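Long-range contact in membrane-bound lytic murein transglycosylase (Agrobacterium tumefaciens, PDB 2PNW), which probably cleaves the glycan strands of bacterial peptidoglycan as a lytic transglycosylase of the MltA family: residues S179-A191 / V248-F261. Sequence-based numbering, arbitrary orientation.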
loop_
_atom_site.group_PDB
_atom_site.type_symbol
_atom_site.label_atom_id
_atom_site.label_comp_id
_atom_site.label_asym_id
_atom_site.label_seq_id
_atom_site.Cartn_x
_atom_site.Cartn_y
_atom_site.Cartn_z
ATOM N N SER A 179 -16.087 15.744 1.732
ATOM C CA SER A 179 -15.490 15.502 3.059
ATOM C C SER A 179 -13.965 15.609 3.015
ATOM O O SER A 179 -13.307 14.803 2.346
ATOM C CB SER A 179 -15.898 14.136 3.587
ATOM O OG SER A 179 -15.132 13.775 4.736
ATOM N N LYS A 180 -13.391 16.568 3.742
ATOM C CA LYS A 180 -11.922 16.663 3.760
ATOM C C LYS A 180 -11.269 15.484 4.476
ATOM O O LYS A 180 -10.184 15.039 4.076
ATOM C CB LYS A 180 -11.402 18.047 4.234
ATOM C CG LYS A 180 -11.495 18.358 5.693
ATOM C CD LYS A 180 -11.111 19.830 5.915
ATOM C CE LYS A 180 -11.771 20.398 7.147
ATOM N NZ LYS A 180 -11.428 21.860 7.274
ATOM N N VAL A 181 -11.928 14.941 5.509
ATOM C CA VAL A 181 -11.358 13.812 6.216
ATOM C C VAL A 181 -11.401 12.538 5.362
ATOM O O VAL A 181 -10.440 11.759 5.340
ATOM C CB VAL A 181 -11.993 13.601 7.611
ATOM C CG1 VAL A 181 -11.468 12.301 8.224
ATOM C CG2 VAL A 181 -11.614 14.804 8.514
ATOM N N ASP A 182 -12.507 12.332 4.644
ATOM C CA ASP A 182 -12.620 11.138 3.819
ATOM C C ASP A 182 -11.546 11.215 2.727
ATOM O O ASP A 182 -10.894 10.201 2.424
ATOM C CB ASP A 182 -14.015 11.018 3.192
ATOM C CG ASP A 182 -15.092 10.528 4.193
ATOM O OD1 ASP A 182 -14.737 10.089 5.292
ATOM O OD2 ASP A 182 -16.296 10.588 3.862
ATOM N N LEU A 183 -11.366 12.400 2.141
ATOM C CA LEU A 183 -10.320 12.565 1.124
ATOM C C LEU A 183 -8.912 12.368 1.707
ATOM O O LEU A 183 -8.036 11.752 1.076
ATOM C CB LEU A 183 -10.446 13.924 0.446
ATOM C CG LEU A 183 -9.351 14.251 -0.573
ATOM C CD1 LEU A 183 -9.273 13.193 -1.697
ATOM C CD2 LEU A 183 -9.644 15.630 -1.128
ATOM N N PHE A 184 -8.663 12.922 2.902
ATOM C CA PHE A 184 -7.395 12.645 3.590
ATOM C C PHE A 184 -7.098 11.157 3.699
ATOM O O PHE A 184 -5.976 10.700 3.390
ATOM C CB PHE A 184 -7.347 13.334 4.993
ATOM C CG PHE A 184 -5.993 13.219 5.671
ATOM C CD1 PHE A 184 -5.018 14.193 5.470
ATOM C CD2 PHE A 184 -5.691 12.121 6.471
ATOM C CE1 PHE A 184 -3.769 14.114 6.116
ATOM C CE2 PHE A 184 -4.431 12.018 7.111
ATOM C CZ PHE A 184 -3.467 13.028 6.909
ATOM N N PHE A 185 -8.075 10.372 4.152
ATOM C CA PHE A 185 -7.857 8.932 4.259
ATOM C C PHE A 185 -7.638 8.224 2.909
ATOM O O PHE A 185 -6.934 7.229 2.853
ATOM C CB PHE A 185 -8.981 8.278 5.045
ATOM C CG PHE A 185 -8.761 8.332 6.535
ATOM C CD1 PHE A 185 -8.151 7.267 7.195
ATOM C CD2 PHE A 185 -9.132 9.459 7.266
ATOM C CE1 PHE A 185 -7.927 7.310 8.577
ATOM C CE2 PHE A 185 -8.918 9.517 8.651
ATOM C CZ PHE A 185 -8.336 8.445 9.312
ATOM N N VAL A 186 -8.240 8.747 1.852
ATOM C CA VAL A 186 -7.900 8.302 0.475
ATOM C C VAL A 186 -6.410 8.570 0.138
ATOM O O VAL A 186 -5.730 7.711 -0.416
ATOM C CB VAL A 186 -8.860 8.955 -0.547
ATOM C CG1 VAL A 186 -8.335 8.812 -1.998
ATOM C CG2 VAL A 186 -10.269 8.340 -0.369
ATOM N N HIS A 187 -5.886 9.741 0.487
ATOM C CA HIS A 187 -4.436 9.975 0.345
ATOM C C HIS A 187 -3.640 8.914 1.094
ATOM O O HIS A 187 -2.647 8.416 0.573
ATOM C CB HIS A 187 -4.036 11.365 0.875
ATOM C CG HIS A 187 -4.406 12.504 -0.040
ATOM N ND1 HIS A 187 -3.499 13.475 -0.409
ATOM C CD2 HIS A 187 -5.567 12.811 -0.680
ATOM C CE1 HIS A 187 -4.086 14.342 -1.218
ATOM N NE2 HIS A 187 -5.343 13.967 -1.391
ATOM N N VAL A 188 -4.068 8.570 2.314
ATOM C CA VAL A 188 -3.348 7.585 3.125
ATOM C C VAL A 188 -3.394 6.194 2.490
ATOM O O VAL A 188 -2.361 5.488 2.437
ATOM C CB VAL A 188 -3.911 7.539 4.580
ATOM C CG1 VAL A 188 -3.200 6.484 5.425
ATOM C CG2 VAL A 188 -3.757 8.915 5.238
ATOM N N GLN A 189 -4.572 5.787 2.009
ATOM C CA GLN A 189 -4.697 4.452 1.384
ATOM C C GLN A 189 -3.953 4.400 0.032
ATOM O O GLN A 189 -3.386 3.346 -0.335
ATOM C CB GLN A 189 -6.164 4.053 1.164
ATOM C CG GLN A 189 -7.088 4.068 2.406
ATOM C CD GLN A 189 -6.427 3.589 3.667
ATOM O OE1 GLN A 189 -6.141 2.410 3.824
ATOM N NE2 GLN A 189 -6.187 4.515 4.596
ATOM N N GLY A 190 -4.017 5.502 -0.720
ATOM C CA GLY A 190 -3.316 5.607 -2.019
ATOM C C GLY A 190 -4.189 5.262 -3.224
ATOM O O GLY A 190 -3.689 5.235 -4.331
ATOM N N ALA A 191 -5.489 5.018 -3.014
ATOM C CA ALA A 191 -6.403 4.718 -4.123
ATOM C C ALA A 191 -7.833 4.929 -3.666
ATOM O O ALA A 191 -8.099 4.955 -2.454
ATOM C CB ALA A 191 -6.216 3.271 -4.575
ATOM N N VAL A 248 -9.310 20.320 12.875
ATOM C CA VAL A 248 -9.017 19.326 11.840
ATOM C C VAL A 248 -7.858 19.772 10.953
ATOM O O VAL A 248 -6.917 19.003 10.781
ATOM C CB VAL A 248 -10.282 18.961 11.030
ATOM C CG1 VAL A 248 -9.894 18.206 9.731
ATOM C CG2 VAL A 248 -11.185 18.126 11.896
ATOM N N ASP A 249 -7.904 20.992 10.414
ATOM C CA ASP A 249 -6.832 21.434 9.492
ATOM C C ASP A 249 -5.457 21.349 10.123
ATOM O O ASP A 249 -4.511 20.888 9.486
ATOM C CB ASP A 249 -7.064 22.856 8.936
ATOM C CG ASP A 249 -8.241 22.938 8.003
ATOM O OD1 ASP A 249 -8.708 21.890 7.499
ATOM O OD2 ASP A 249 -8.710 24.073 7.756
ATOM N N GLY A 250 -5.319 21.802 11.374
ATOM C CA GLY A 250 -4.001 21.783 12.036
ATOM C C GLY A 250 -3.417 20.391 12.126
ATOM O O GLY A 250 -2.207 20.193 11.961
ATOM N N VAL A 251 -4.291 19.415 12.385
ATOM C CA VAL A 251 -3.892 18.036 12.511
ATOM C C VAL A 251 -3.569 17.449 11.121
ATOM O O VAL A 251 -2.544 16.828 10.952
ATOM C CB VAL A 251 -4.986 17.208 13.224
ATOM C CG1 VAL A 251 -4.675 15.693 13.158
ATOM C CG2 VAL A 251 -5.127 17.675 14.713
ATOM N N LEU A 252 -4.470 17.609 10.155
ATOM C CA LEU A 252 -4.194 17.038 8.812
ATOM C C LEU A 252 -2.918 17.631 8.231
ATOM O O LEU A 252 -2.132 16.934 7.587
ATOM C CB LEU A 252 -5.353 17.329 7.859
ATOM C CG LEU A 252 -6.692 16.721 8.316
ATOM C CD1 LEU A 252 -7.706 16.774 7.147
ATOM C CD2 LEU A 252 -6.513 15.277 8.872
ATOM N N TRP A 253 -2.705 18.922 8.462
ATOM C CA TRP A 253 -1.565 19.624 7.839
ATOM C C TRP A 253 -0.200 19.281 8.460
ATOM O O TRP A 253 0.860 19.606 7.888
ATOM C CB TRP A 253 -1.830 21.138 7.846
ATOM C CG TRP A 253 -2.949 21.576 6.922
ATOM C CD1 TRP A 253 -3.474 20.878 5.868
ATOM C CD2 TRP A 253 -3.639 22.831 6.947
ATOM N NE1 TRP A 253 -4.466 21.599 5.262
ATOM C CE2 TRP A 253 -4.571 22.817 5.889
ATOM C CE3 TRP A 253 -3.557 23.980 7.766
ATOM C CZ2 TRP A 253 -5.422 23.899 5.623
ATOM C CZ3 TRP A 253 -4.394 25.055 7.497
ATOM C CH2 TRP A 253 -5.319 25.010 6.432
ATOM N N HIS A 254 -0.227 18.599 9.616
ATOM C CA HIS A 254 0.970 17.965 10.206
ATOM C C HIS A 254 1.545 16.965 9.211
ATOM O O HIS A 254 2.748 16.740 9.172
ATOM C CB HIS A 254 0.585 17.232 11.495
ATOM C CG HIS A 254 1.683 16.406 12.088
ATOM N ND1 HIS A 254 2.819 16.966 12.632
ATOM C CD2 HIS A 254 1.776 15.074 12.304
ATOM C CE1 HIS A 254 3.585 16.007 13.128
ATOM N NE2 HIS A 254 2.976 14.844 12.931
ATOM N N ASN A 255 0.670 16.343 8.425
ATOM C CA ASN A 255 1.134 15.490 7.310
ATOM C C ASN A 255 1.386 16.357 6.083
ATOM O O ASN A 255 0.470 16.689 5.324
ATOM C CB ASN A 255 0.113 14.385 6.976
ATOM C CG ASN A 255 0.571 13.547 5.778
ATOM O OD1 ASN A 255 1.773 13.337 5.605
ATOM N ND2 ASN A 255 -0.368 13.109 4.946
ATOM N N ARG A 256 2.633 16.769 5.903
ATOM C CA ARG A 256 2.973 17.692 4.821
ATOM C C ARG A 256 2.929 17.016 3.442
ATOM O O ARG A 256 2.801 17.706 2.427
ATOM C CB ARG A 256 4.392 18.237 5.038
ATOM C CG ARG A 256 4.443 19.197 6.218
ATOM C CD ARG A 256 5.867 19.758 6.335
ATOM N NE ARG A 256 6.148 20.760 5.333
ATOM C CZ ARG A 256 7.354 20.979 4.778
ATOM N NH1 ARG A 256 8.402 20.213 5.048
ATOM N NH2 ARG A 256 7.464 21.957 3.900
ATOM N N SER A 257 3.069 15.697 3.422
ATOM C CA SER A 257 2.971 14.931 2.165
ATOM C C SER A 257 1.596 15.137 1.548
ATOM O O SER A 257 0.602 15.246 2.271
ATOM C CB SER A 257 3.144 13.436 2.452
ATOM O OG SER A 257 2.794 12.676 1.294
ATOM N N TYR A 258 1.529 15.183 0.209
ATOM C CA TYR A 258 0.241 15.318 -0.488
ATOM C C TYR A 258 0.315 14.416 -1.709
ATOM O O TYR A 258 1.322 14.440 -2.436
ATOM C CB TYR A 258 0.038 16.768 -0.940
ATOM C CG TYR A 258 -1.364 17.100 -1.462
ATOM C CD1 TYR A 258 -2.331 17.637 -0.612
ATOM C CD2 TYR A 258 -1.715 16.876 -2.796
ATOM C CE1 TYR A 258 -3.647 17.943 -1.084
ATOM C CE2 TYR A 258 -3.009 17.180 -3.276
ATOM C CZ TYR A 258 -3.957 17.734 -2.413
ATOM O OH TYR A 258 -5.228 18.050 -2.877
ATOM N N ILE A 259 -0.740 13.630 -1.901
ATOM C CA ILE A 259 -0.791 12.613 -2.960
ATOM C C ILE A 259 -1.512 13.147 -4.194
ATOM O O ILE A 259 -2.591 13.757 -4.091
ATOM C CB ILE A 259 -1.480 11.296 -2.475
ATOM C CG1 ILE A 259 -0.789 10.738 -1.220
ATOM C CG2 ILE A 259 -1.540 10.229 -3.658
ATOM C CD1 ILE A 259 0.781 10.633 -1.334
ATOM N N PHE A 260 -0.889 12.961 -5.362
ATOM C CA PHE A 260 -1.563 13.256 -6.648
ATOM C C PHE A 260 -1.922 11.938 -7.319
ATOM O O PHE A 260 -1.235 10.942 -7.133
ATOM C CB PHE A 260 -0.659 14.094 -7.568
ATOM C CG PHE A 260 -0.311 15.426 -6.983
ATOM C CD1 PHE A 260 -1.243 16.459 -7.017
ATOM C CD2 PHE A 260 0.905 15.629 -6.342
ATOM C CE1 PHE A 260 -0.943 17.703 -6.465
ATOM C CE2 PHE A 260 1.212 16.887 -5.789
ATOM C CZ PHE A 260 0.265 17.906 -5.843
ATOM N N PHE A 261 -3.046 11.937 -8.035
ATOM C CA PHE A 261 -3.670 10.705 -8.512
ATOM C C PHE A 261 -3.768 10.719 -10.031
ATOM O O PHE A 261 -3.671 11.776 -10.677
ATOM C CB PHE A 261 -5.101 10.558 -7.898
ATOM C CG PHE A 261 -5.104 10.353 -6.407
ATOM C CD1 PHE A 261 -5.057 9.082 -5.868
ATOM C CD2 PHE A 261 -5.146 11.454 -5.543
ATOM C CE1 PHE A 261 -5.053 8.872 -4.454
ATOM C CE2 PHE A 261 -5.130 11.265 -4.155
ATOM C CZ PHE A 261 -5.083 9.980 -3.609
HETATM O O HOH W 1 -6.499 15.632 -3.335
#
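The His187 ring stands between two aromatic rings of 248-261 and meets each in a different way. Its edge is turned onto the face of Tyr258, with CE1 3.4 Å above the plane of that ring and over its centre, a T-shaped pair with planes at 76°. One face of His187 in turn receives the edge of Phe261, whose CE2 lies 3.8 Å from His187 CD2, displaced toward the imidazole rim. A water 2.8 Å from His187 NE2 sits near the imidazole plane and also bonds the Tyr258 hydroxyl, tying the first pair together at its polar end. With CG anti to the carbonyl carbon (chi1 -75°), the imidazole lies alongside Ile259, the two side chains running in opposite senses, and brings ND1 to 3.1 Å from Ile259 N. Beyond the histidine, Phe261 packs its CZ on Val186 CG1, and Ile259 CG2 lies over one of its faces, toward the rim.

These contacts lie within the MltA-specific insert domain, where helix 180-189 runs almost at right angles to strand 259-261, 8.9 Å away between axes, and nearly parallel to helix 248-252. Between the helices, Phe184 takes Leu252 CD2 over the centre of one ring face, a CH-pi contact almost along the ring normal. Asn255 CB meets the ring edge in plane, while its amide, nearly perpendicular to the ring, accepts through OD1 from Ser215 N. Val181 CG2 touches Val248 CG1, and from the first helical turn the extended Lys180 chain passes Val248 to form a salt bridge, NZ to Asp249 OD1 at 2.7 Å, approaching on the syn side but 34° out of the carboxylate plane.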